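FAD-binding PCMH-type domain-containing protein (Gibberella zeae, PDB 6YJO) probably oxidises oligosaccharides as a secreted fungal flavoenzyme, carrying an FAD cofactor attached to the protein through two covalent links. Local coordinates at residues G175-H183 and A266-Q276; A237-L248 and A310-W320. All blocks are in the same frame, centred on the assembly; numbering follows the deposited sequence.

Interaction 1 (G175-H183 and A266-Q276); sequences GYGFASRTH and AVTAPKELNMQ. With FAD (flavin-adenine dinucleotide), chain C.
The Arg181 guanidinium meets backbone carbonyls of 266-276 at its edge. Ala266 O takes a bond from Arg181 NH2 (3.1 Å) and lies in the guanidinium plane, although NH2 itself stands above the carbonyl plane; Ala269 O receives a second, weak bond. Arg181 NH1 divides its hydrogens between Pro270 O at 2.6 Å and Leu273 O at 3.0 Å, the latter tilted from the guanidinium plane. The Phe178 ring meets the Gln276 amide with planes 70° apart, Gln276 OE1 near the ring plane 3.6 Å from Phe178 CZ; the amide is held by Asp385 and Gln287. One face of the Tyr176 ring carries Ser180 CB, while the Tyr176 backbone pairs with the flavin: N to O2, and Tyr176 O from FAD N3 at 2.7 Å. Consistent with a berberine bridge enzyme-like architecture, the contact joins the flavin-binding region to the turn between helix 252-268 and strand 273-280 of the probable substrate-domain sheet. Arg181 CG lies anti to the backbone N (chi1 -158°) and the chain runs extended to NE, which carries the guanidinium from helix 180-183 to that type I turn. Leu273 N closes the turn on Pro270 O from the opposite face to Arg181 NH1. Beside the arginine, Thr182 OG1 accepts Asn274 ND2 at 3.0 Å.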
loop_
_atom_site.group_PDB
_atom_site.type_symbol
_atom_site.label_atom_id
_atom_site.label_comp_id
_atom_site.label_asym_id
_atom_site.label_seq_id
_atom_site.Cartn_x
_atom_site.Cartn_y
_atom_site.Cartn_z
ATOM N N GLY A 175 -3.911 -1.666 -1.725
ATOM C CA GLY A 175 -3.251 -2.117 -2.931
ATOM C C GLY A 175 -3.738 -1.350 -4.139
ATOM O O GLY A 175 -4.727 -1.737 -4.768
ATOM N N TYR A 176 -3.058 -0.253 -4.464
ATOM C CA TYR A 176 -3.461 0.636 -5.541
ATOM C C TYR A 176 -2.339 0.763 -6.560
ATOM O O TYR A 176 -1.160 0.845 -6.197
ATOM C CB TYR A 176 -3.832 2.022 -5.008
ATOM C CG TYR A 176 -4.361 2.950 -6.077
ATOM C CD1 TYR A 176 -3.493 3.673 -6.889
ATOM C CD2 TYR A 176 -5.726 3.097 -6.281
ATOM C CE1 TYR A 176 -3.973 4.514 -7.869
ATOM C CE2 TYR A 176 -6.215 3.939 -7.265
ATOM C CZ TYR A 176 -5.331 4.644 -8.050
ATOM O OH TYR A 176 -5.795 5.488 -9.026
ATOM N N GLY A 177 -2.716 0.797 -7.832
ATOM C CA GLY A 177 -1.753 0.931 -8.898
ATOM C C GLY A 177 -2.427 1.358 -10.182
ATOM O O GLY A 177 -3.586 1.778 -10.189
ATOM N N PHE A 178 -1.687 1.224 -11.281
ATOM C CA PHE A 178 -2.137 1.694 -12.585
ATOM C C PHE A 178 -3.160 0.775 -13.241
ATOM O O PHE A 178 -3.536 1.024 -14.388
ATOM C CB PHE A 178 -0.925 1.884 -13.505
ATOM C CG PHE A 178 -0.107 3.105 -13.182
ATOM C CD1 PHE A 178 -0.724 4.320 -12.929
ATOM C CD2 PHE A 178 1.275 3.038 -13.121
ATOM C CE1 PHE A 178 0.015 5.440 -12.627
ATOM C CE2 PHE A 178 2.027 4.161 -12.819
ATOM C CZ PHE A 178 1.394 5.365 -12.573
ATOM N N ALA A 179 -3.616 -0.265 -12.547
ATOM C CA ALA A 179 -4.758 -1.064 -12.969
ATOM C C ALA A 179 -5.942 -0.947 -12.020
ATOM O O ALA A 179 -6.969 -1.593 -12.253
ATOM C CB ALA A 179 -4.355 -2.538 -13.089
ATOM N N SER A 180 -5.829 -0.143 -10.960
ATOM C CA SER A 180 -6.868 -0.120 -9.936
ATOM C C SER A 180 -8.143 0.529 -10.454
ATOM O O SER A 180 -9.245 0.006 -10.249
ATOM C CB SER A 180 -6.362 0.614 -8.695
ATOM O OG SER A 180 -5.505 -0.217 -7.932
ATOM N N ARG A 181 -8.015 1.676 -11.124
ATOM C CA ARG A 181 -9.200 2.381 -11.601
ATOM C C ARG A 181 -10.031 1.502 -12.525
ATOM O O ARG A 181 -11.245 1.704 -12.652
ATOM C CB ARG A 181 -8.791 3.667 -12.318
ATOM C CG ARG A 181 -9.895 4.700 -12.383
ATOM C CD ARG A 181 -9.356 6.075 -12.727
ATOM N NE ARG A 181 -10.450 7.020 -12.915
ATOM C CZ ARG A 181 -11.202 7.078 -14.011
ATOM N NH1 ARG A 181 -10.972 6.248 -15.022
ATOM N NH2 ARG A 181 -12.184 7.964 -14.096
ATOM N N THR A 182 -9.395 0.525 -13.170
ATOM C CA THR A 182 -10.061 -0.373 -14.102
ATOM C C THR A 182 -10.464 -1.697 -13.472
ATOM O O THR A 182 -11.503 -2.253 -13.843
ATOM C CB THR A 182 -9.144 -0.656 -15.298
ATOM O OG1 THR A 182 -8.763 0.580 -15.914
ATOM C CG2 THR A 182 -9.835 -1.553 -16.323
ATOM N N HIS A 183 -9.669 -2.212 -12.533
ATOM C CA HIS A 183 -9.909 -3.525 -11.958
ATOM C C HIS A 183 -9.916 -3.534 -10.433
ATOM O O HIS A 183 -10.033 -4.613 -9.843
ATOM C CB HIS A 183 -8.857 -4.526 -12.466
ATOM C CG HIS A 183 -8.904 -4.758 -13.946
ATOM N ND1 HIS A 183 -7.801 -4.605 -14.759
ATOM C CD2 HIS A 183 -9.920 -5.137 -14.759
ATOM C CE1 HIS A 183 -8.135 -4.876 -16.008
ATOM N NE2 HIS A 183 -9.414 -5.202 -16.035
ATOM N N ALA A 266 -11.124 13.419 -13.677
ATOM C CA ALA A 266 -11.185 12.214 -12.858
ATOM C C ALA A 266 -12.609 11.706 -12.696
ATOM O O ALA A 266 -12.804 10.526 -12.389
ATOM C CB ALA A 266 -10.568 12.479 -11.483
ATOM N N VAL A 267 -13.605 12.566 -12.908
ATOM C CA VAL A 267 -14.996 12.151 -12.774
ATOM C C VAL A 267 -15.502 11.527 -14.067
ATOM O O VAL A 267 -16.302 10.586 -14.039
ATOM C CB VAL A 267 -15.861 13.354 -12.355
ATOM C CG1 VAL A 267 -17.335 12.957 -12.268
ATOM C CG2 VAL A 267 -15.369 13.931 -11.036
ATOM N N THR A 268 -15.041 12.030 -15.216
ATOM C CA THR A 268 -15.653 11.702 -16.496
ATOM C C THR A 268 -14.860 10.708 -17.336
ATOM O O THR A 268 -15.444 10.077 -18.222
ATOM C CB THR A 268 -15.851 12.980 -17.323
ATOM O OG1 THR A 268 -14.592 13.645 -17.485
ATOM C CG2 THR A 268 -16.833 13.924 -16.642
ATOM N N ALA A 269 -13.562 10.548 -17.091
ATOM C CA ALA A 269 -12.745 9.751 -17.992
ATOM C C ALA A 269 -13.205 8.291 -17.990
ATOM O O ALA A 269 -13.772 7.814 -17.005
ATOM C CB ALA A 269 -11.274 9.834 -17.596
ATOM N N PRO A 270 -12.987 7.564 -19.087
ATOM C CA PRO A 270 -13.354 6.143 -19.111
ATOM C C PRO A 270 -12.612 5.352 -18.044
ATOM O O PRO A 270 -11.572 5.770 -17.530
ATOM C CB PRO A 270 -12.946 5.690 -20.518
ATOM C CG PRO A 270 -12.949 6.933 -21.331
ATOM C CD PRO A 270 -12.493 8.019 -20.398
ATOM N N LYS A 271 -13.165 4.178 -17.718
ATOM C CA LYS A 271 -12.541 3.315 -16.723
ATOM C C LYS A 271 -11.286 2.636 -17.259
ATOM O O LYS A 271 -10.458 2.184 -16.463
ATOM C CB LYS A 271 -13.540 2.266 -16.228
ATOM C CG LYS A 271 -13.763 1.101 -17.174
ATOM C CD LYS A 271 -14.895 0.215 -16.682
ATOM C CE LYS A 271 -15.252 -0.848 -17.703
ATOM N NZ LYS A 271 -15.741 -0.240 -18.974
ATOM N N GLU A 272 -11.125 2.559 -18.582
ATOM C CA GLU A 272 -9.893 2.034 -19.166
ATOM C C GLU A 272 -8.683 2.914 -18.880
ATOM O O GLU A 272 -7.555 2.488 -19.149
ATOM C CB GLU A 272 -10.045 1.876 -20.684
ATOM C CG GLU A 272 -10.777 0.610 -21.126
ATOM C CD GLU A 272 -12.286 0.744 -21.060
ATOM O OE1 GLU A 272 -12.773 1.869 -20.822
ATOM O OE2 GLU A 272 -12.987 -0.275 -21.251
ATOM N N LEU A 273 -8.886 4.110 -18.336
ATOM C CA LEU A 273 -7.828 5.097 -18.167
ATOM C C LEU A 273 -7.391 5.157 -16.707
ATOM O O LEU A 273 -8.231 5.256 -15.807
ATOM C CB LEU A 273 -8.315 6.468 -18.636
ATOM C CG LEU A 273 -7.353 7.648 -18.510
ATOM C CD1 LEU A 273 -6.164 7.502 -19.447
ATOM C CD2 LEU A 273 -8.104 8.938 -18.789
ATOM N N ASN A 274 -6.079 5.097 -16.482
ATOM C CA ASN A 274 -5.483 5.176 -15.153
ATOM C C ASN A 274 -4.433 6.278 -15.161
ATOM O O ASN A 274 -3.583 6.314 -16.054
ATOM C CB ASN A 274 -4.855 3.838 -14.754
ATOM C CG ASN A 274 -5.872 2.710 -14.708
ATOM O OD1 ASN A 274 -6.390 2.375 -13.645
ATOM N ND2 ASN A 274 -6.159 2.117 -15.866
ATOM N N MET A 275 -4.480 7.170 -14.171
ATOM C CA MET A 275 -3.671 8.380 -14.223
ATOM C C MET A 275 -3.196 8.779 -12.835
ATOM O O MET A 275 -3.869 8.523 -11.834
ATOM C CB MET A 275 -4.465 9.540 -14.835
ATOM C CG MET A 275 -3.636 10.455 -15.708
ATOM S SD MET A 275 -4.654 11.583 -16.674
ATOM C CE MET A 275 -5.002 12.839 -15.449
ATOM N N GLN A 276 -2.021 9.412 -12.799
ATOM C CA GLN A 276 -1.527 10.155 -11.646
ATOM C C GLN A 276 -0.735 11.345 -12.177
ATOM O O GLN A 276 -0.424 11.421 -13.370
ATOM C CB GLN A 276 -0.675 9.268 -10.729
ATOM C CG GLN A 276 0.796 9.160 -11.119
ATOM C CD GLN A 276 1.594 8.206 -10.240
ATOM O OE1 GLN A 276 2.761 7.930 -10.517
ATOM N NE2 GLN A 276 0.977 7.708 -9.174
HETATM P PA FAD C . 5.842 -5.162 5.454
HETATM O O1A FAD C . 6.663 -4.213 6.242
HETATM O O2A FAD C . 6.400 -6.594 5.414
HETATM O O5B FAD C . 4.351 -5.173 5.964
HETATM C C5B FAD C . 3.624 -3.945 6.180
HETATM C C4B FAD C . 2.498 -4.199 7.144
HETATM O O4B FAD C . 1.858 -5.457 6.815
HETATM C C3B FAD C . 2.925 -4.316 8.605
HETATM O O3B FAD C . 1.913 -3.811 9.470
HETATM C C2B FAD C . 3.114 -5.823 8.766
HETATM O O2B FAD C . 2.977 -6.238 10.117
HETATM C C1B FAD C . 1.959 -6.344 7.914
HETATM N N9A FAD C . 2.150 -7.705 7.418
HETATM C C8A FAD C . 3.116 -8.157 6.556
HETATM N N7A FAD C . 3.047 -9.440 6.296
HETATM C C5A FAD C . 1.954 -9.866 7.044
HETATM C C6A FAD C . 1.352 -11.125 7.204
HETATM N N6A FAD C . 1.775 -12.240 6.603
HETATM N N1A FAD C . 0.280 -11.202 8.023
HETATM C C2A FAD C . -0.150 -10.093 8.627
HETATM N N3A FAD C . 0.336 -8.853 8.550
HETATM C C4A FAD C . 1.401 -8.805 7.736
HETATM N N1 FAD C . 1.363 1.163 -2.190
HETATM C C2 FAD C . 0.379 1.391 -3.110
HETATM O O2 FAD C . -0.816 1.387 -2.795
HETATM N N3 FAD C . 0.719 1.632 -4.432
HETATM C C4 FAD C . 2.000 1.671 -4.947
HETATM O O4 FAD C . 2.183 1.895 -6.142
HETATM C C4X FAD C . 3.035 1.428 -3.961
HETATM N N5 FAD C . 4.276 1.445 -4.359
HETATM C C5X FAD C . 5.263 1.206 -3.415
HETATM C C6 FAD C . 6.596 1.249 -3.806
HETATM C C7 FAD C . 7.623 0.989 -2.907
HETATM C C7M FAD C . 9.051 1.022 -3.385
HETATM C C8 FAD C . 7.313 0.750 -1.557
HETATM C C8M FAD C . 8.393 0.476 -0.547
HETATM C C9 FAD C . 5.981 0.731 -1.153
HETATM C C9A FAD C . 4.960 0.962 -2.067
HETATM N N10 FAD C . 3.604 0.941 -1.687
HETATM C C10 FAD C . 2.615 1.180 -2.605
HETATM C "C1'" FAD C . 3.222 0.722 -0.287
HETATM C "C2'" FAD C . 2.889 -0.724 0.046
HETATM O "O2'" FAD C . 1.583 -1.043 -0.432
HETATM C "C3'" FAD C . 2.918 -0.892 1.565
HETATM O "O3'" FAD C . 4.189 -0.452 2.032
HETATM C "C4'" FAD C . 2.692 -2.323 2.049
HETATM O "O4'" FAD C . 1.832 -2.325 3.189
HETATM C "C5'" FAD C . 4.003 -2.989 2.397
HETATM O "O5'" FAD C . 3.799 -4.411 2.497
HETATM P P FAD C . 5.011 -5.379 2.713
HETATM O O1P FAD C . 4.499 -6.758 3.137
HETATM O O2P FAD C . 5.897 -5.335 1.522
HETATM O O3P FAD C . 5.729 -4.660 3.954
#

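Interaction 2 (A237-L248 and A310-W320); sequences APETVTPFSIEL and AQISTASTGGW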
loop_
_atom_site.group_PDB
_atom_site.type_symbol
_atom_site.label_atom_id
_atom_site.label_comp_id
_atom_site.label_asym_id
_atom_site.label_seq_id
_atom_site.Cartn_x
_atom_site.Cartn_y
_atom_site.Cartn_z
ATOM N N ALA A 237 -4.974 -10.837 -18.062
ATOM C CA ALA A 237 -3.960 -9.836 -18.366
ATOM C C ALA A 237 -4.217 -9.271 -19.758
ATOM O O ALA A 237 -4.234 -10.039 -20.732
ATOM C CB ALA A 237 -2.559 -10.440 -18.295
ATOM N N PRO A 238 -4.415 -7.962 -19.910
ATOM C CA PRO A 238 -4.703 -7.429 -21.241
ATOM C C PRO A 238 -3.484 -7.551 -22.140
ATOM O O PRO A 238 -2.341 -7.601 -21.687
ATOM C CB PRO A 238 -5.062 -5.965 -20.974
ATOM C CG PRO A 238 -4.283 -5.616 -19.757
ATOM C CD PRO A 238 -4.165 -6.883 -18.936
ATOM N N GLU A 239 -3.751 -7.611 -23.441
ATOM C CA GLU A 239 -2.703 -7.742 -24.442
ATOM C C GLU A 239 -2.328 -6.413 -25.079
ATOM O O GLU A 239 -1.262 -6.320 -25.699
ATOM C CB GLU A 239 -3.145 -8.729 -25.534
ATOM C CG GLU A 239 -4.449 -8.354 -26.223
ATOM C CD GLU A 239 -4.858 -9.356 -27.292
ATOM O OE1 GLU A 239 -4.260 -10.454 -27.346
ATOM O OE2 GLU A 239 -5.775 -9.045 -28.080
ATOM N N THR A 240 -3.168 -5.392 -24.923
ATOM C CA THR A 240 -2.990 -4.086 -25.552
ATOM C C THR A 240 -3.017 -3.034 -24.447
ATOM O O THR A 240 -4.089 -2.667 -23.957
ATOM C CB THR A 240 -4.082 -3.849 -26.593
ATOM O OG1 THR A 240 -3.952 -4.809 -27.648
ATOM C CG2 THR A 240 -3.996 -2.445 -27.169
ATOM N N VAL A 241 -1.841 -2.549 -24.054
ATOM C CA VAL A 241 -1.700 -1.636 -22.925
ATOM C C VAL A 241 -0.781 -0.496 -23.341
ATOM O O VAL A 241 0.310 -0.734 -23.872
ATOM C CB VAL A 241 -1.160 -2.360 -21.672
ATOM C CG1 VAL A 241 -1.674 -3.798 -21.630
ATOM C CG2 VAL A 241 0.362 -2.339 -21.611
ATOM N N THR A 242 -1.224 0.738 -23.105
ATOM C CA THR A 242 -0.495 1.934 -23.531
ATOM C C THR A 242 -0.104 2.796 -22.339
ATOM O O THR A 242 -0.935 3.574 -21.834
ATOM C CB THR A 242 -1.341 2.750 -24.510
ATOM O OG1 THR A 242 -1.805 1.902 -25.570
ATOM C CG2 THR A 242 -0.527 3.902 -25.100
ATOM N N PRO A 243 1.131 2.707 -21.852
ATOM C CA PRO A 243 1.630 3.736 -20.935
ATOM C C PRO A 243 1.754 5.077 -21.642
ATOM O O PRO A 243 1.876 5.154 -22.865
ATOM C CB PRO A 243 3.005 3.209 -20.506
ATOM C CG PRO A 243 2.990 1.747 -20.815
ATOM C CD PRO A 243 2.061 1.570 -21.978
ATOM N N PHE A 244 1.706 6.149 -20.853
ATOM C CA PHE A 244 1.887 7.490 -21.394
ATOM C C PHE A 244 2.444 8.422 -20.327
ATOM O O PHE A 244 2.275 8.198 -19.128
ATOM C CB PHE A 244 0.573 8.055 -21.950
ATOM C CG PHE A 244 -0.519 8.226 -20.918
ATOM C CD1 PHE A 244 -1.342 7.167 -20.573
ATOM C CD2 PHE A 244 -0.735 9.455 -20.313
ATOM C CE1 PHE A 244 -2.352 7.326 -19.637
ATOM C CE2 PHE A 244 -1.740 9.618 -19.375
ATOM C CZ PHE A 244 -2.548 8.554 -19.038
ATOM N N SER A 245 3.119 9.475 -20.795
ATOM C CA SER A 245 3.533 10.600 -19.969
ATOM C C SER A 245 3.179 11.899 -20.679
ATOM O O SER A 245 3.145 11.959 -21.909
ATOM C CB SER A 245 5.043 10.571 -19.673
ATOM O OG SER A 245 5.794 11.000 -20.796
ATOM N N ILE A 246 2.887 12.927 -19.886
ATOM C CA ILE A 246 2.737 14.301 -20.356
ATOM C C ILE A 246 3.608 15.164 -19.456
ATOM O O ILE A 246 3.329 15.292 -18.258
ATOM C CB ILE A 246 1.280 14.789 -20.318
ATOM C CG1 ILE A 246 0.370 13.919 -21.192
ATOM C CG2 ILE A 246 1.219 16.246 -20.751
ATOM C CD1 ILE A 246 -0.596 13.063 -20.391
ATOM N N GLU A 247 4.657 15.753 -20.022
ATOM C CA GLU A 247 5.555 16.617 -19.269
ATOM C C GLU A 247 5.027 18.045 -19.264
ATOM O O GLU A 247 4.541 18.548 -20.282
ATOM C CB GLU A 247 6.959 16.579 -19.870
ATOM C CG GLU A 247 7.533 15.179 -20.013
ATOM C CD GLU A 247 8.947 15.190 -20.560
ATOM O OE1 GLU A 247 9.486 16.292 -20.794
ATOM O OE2 GLU A 247 9.522 14.097 -20.751
ATOM N N LEU A 248 5.126 18.695 -18.106
ATOM C CA LEU A 248 4.629 20.051 -17.928
ATOM C C LEU A 248 5.622 20.857 -17.104
ATOM O O LEU A 248 6.530 20.312 -16.471
ATOM C CB LEU A 248 3.262 20.066 -17.234
ATOM C CG LEU A 248 2.115 19.371 -17.966
ATOM C CD1 LEU A 248 1.765 18.062 -17.269
ATOM C CD2 LEU A 248 0.911 20.295 -18.035
ATOM N N ALA A 310 -1.718 21.024 -23.382
ATOM C CA ALA A 310 -0.551 20.158 -23.376
ATOM C C ALA A 310 -0.776 18.993 -24.330
ATOM O O ALA A 310 -1.874 18.783 -24.850
ATOM C CB ALA A 310 -0.249 19.646 -21.958
ATOM N N GLN A 311 0.293 18.233 -24.552
ATOM C CA GLN A 311 0.289 17.125 -25.495
ATOM C C GLN A 311 1.086 15.970 -24.911
ATOM O O GLN A 311 1.962 16.165 -24.065
ATOM C CB GLN A 311 0.887 17.549 -26.845
ATOM C CG GLN A 311 2.029 18.544 -26.714
ATOM C CD GLN A 311 3.030 18.441 -27.845
ATOM O OE1 GLN A 311 3.574 17.369 -28.109
ATOM N NE2 GLN A 311 3.284 19.559 -28.517
ATOM N N ILE A 312 0.769 14.757 -25.368
ATOM C CA ILE A 312 1.527 13.589 -24.940
ATOM C C ILE A 312 3.000 13.792 -25.264
ATOM O O ILE A 312 3.366 14.227 -26.365
ATOM C CB ILE A 312 0.973 12.317 -25.604
ATOM C CG1 ILE A 312 -0.141 11.722 -24.740
ATOM C CG2 ILE A 312 2.081 11.288 -25.827
ATOM C CD1 ILE A 312 -0.904 10.595 -25.395
ATOM N N SER A 313 3.856 13.478 -24.293
ATOM C CA SER A 313 5.298 13.531 -24.491
ATOM C C SER A 313 5.839 12.186 -24.962
ATOM O O SER A 313 6.560 12.121 -25.960
ATOM C CB SER A 313 5.987 13.964 -23.192
ATOM O OG SER A 313 5.762 15.339 -22.933
ATOM N N THR A 314 5.494 11.106 -24.262
ATOM C CA THR A 314 5.866 9.757 -24.659
ATOM C C THR A 314 4.652 8.850 -24.534
ATOM O O THR A 314 3.871 8.966 -23.584
ATOM C CB THR A 314 7.018 9.213 -23.803
ATOM O OG1 THR A 314 6.618 9.169 -22.428
ATOM C CG2 THR A 314 8.252 10.102 -23.942
ATOM N N ALA A 315 4.489 7.954 -25.503
ATOM C CA ALA A 315 3.386 7.006 -25.482
ATOM C C ALA A 315 3.757 5.823 -26.359
ATOM O O ALA A 315 4.326 5.996 -27.441
ATOM C CB ALA A 315 2.079 7.654 -25.953
ATOM N N SER A 316 3.448 4.625 -25.874
ATOM C CA SER A 316 3.857 3.402 -26.543
ATOM C C SER A 316 2.897 2.293 -26.140
ATOM O O SER A 316 2.426 2.260 -25.002
ATOM C CB SER A 316 5.302 3.037 -26.178
ATOM O OG SER A 316 5.674 1.793 -26.743
ATOM N N THR A 317 2.605 1.397 -27.078
ATOM C CA THR A 317 1.708 0.280 -26.838
ATOM C C THR A 317 2.508 -1.015 -26.780
ATOM O O THR A 317 3.477 -1.199 -27.524
ATOM C CB THR A 317 0.639 0.190 -27.932
ATOM O OG1 THR A 317 0.068 1.485 -28.150
ATOM C CG2 THR A 317 -0.465 -0.786 -27.537
ATOM N N GLY A 318 2.089 -1.909 -25.895
ATOM C CA GLY A 318 2.812 -3.145 -25.700
ATOM C C GLY A 318 2.078 -4.093 -24.775
ATOM O O GLY A 318 0.892 -3.924 -24.494
ATOM N N GLY A 319 2.809 -5.105 -24.308
ATOM C CA GLY A 319 2.232 -6.122 -23.458
ATOM C C GLY A 319 2.020 -5.643 -22.026
ATOM O O GLY A 319 2.439 -4.558 -21.629
ATOM N N TRP A 320 1.356 -6.496 -21.244
ATOM C CA TRP A 320 1.042 -6.169 -19.858
ATOM C C TRP A 320 2.289 -6.219 -18.989
ATOM O O TRP A 320 2.488 -5.354 -18.130
ATOM C CB TRP A 320 -0.031 -7.135 -19.346
ATOM C CG TRP A 320 -0.099 -7.327 -17.848
ATOM C CD1 TRP A 320 0.475 -8.334 -17.125
ATOM C CD2 TRP A 320 -0.812 -6.515 -16.906
ATOM N NE1 TRP A 320 0.169 -8.196 -15.795
ATOM C CE2 TRP A 320 -0.617 -7.086 -15.632
ATOM C CE3 TRP A 320 -1.593 -5.363 -17.015
ATOM C CZ2 TRP A 320 -1.168 -6.538 -14.475
ATOM C CZ3 TRP A 320 -2.141 -4.819 -15.863
ATOM C CH2 TRP A 320 -1.927 -5.407 -14.611
#
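Ser245 O is gripped by two successive amides, Ser313 N at 2.9 Å and, more weakly, Thr314 N at 3.4 Å, so that Ser313 and Thr314 both face one residue in a classic beta bulge. Ser245 N donates to Thr314 O at 2.9 Å. On the same face of the sheet the hydroxyls Ser245 OG and Thr314 OG1 bond at 2.6 Å; each sits between its backbone N and carbonyl carbon (chi1 77° and 61°), which brings the two together across the strands. The bulge also turns Ser313 OG to Glu247 N, a nearly straight bond of 3.1 Å, with the Glu247 CG alongside. On the other face Phe244 CB lies near Ala315 CB, and beyond the bulge Ile246 CG2 meets Ala310 CB. Toward the other end Val241 and Gly318 exchange both backbone bonds as an isolated bridge, and Thr317 OG1 donates to Thr242 OG1, which is also bonded to Gly292 O. There Ala237 CB sits over the five-membered ring of Trp320 in a CH-pi contact, 4.1 Å from its centroid, while Pro238 CD packs obliquely on Trp320 CE3 at 3.6 Å. Gly319 is the N-cap of helix 320-326, which Trp320 begins. The whole is an antiparallel edge pairing with a classic bulge: the short strand 314-315 closes one margin of the seven-stranded sheet.

How the interactions relate
Both interactions reach the same seven-stranded antiparallel sheet, 273-280 lying two strands in from 242-248. Interaction 1 is mostly buried and joins the flavin-binding part to the start of strand 273-280 and the turn before it, whereas interaction 2 runs along the sheet's partly exposed margin, farther from the chain centre. Their chemistry follows: in 175-183 with 266-276 the arginine bonds to backbone carbonyls across a tertiary interface, with a threonine-asparagine pair beside it, while in 237-248 with 310-320 backbone pairing between neighbouring strands predominates, helped by hydroxyls. The two contacts touch where Phe244 CZ packs on Leu273 CD1 (3.8 Å) and Met275 CG, and where Ala179 CB meets Trp320 CH2.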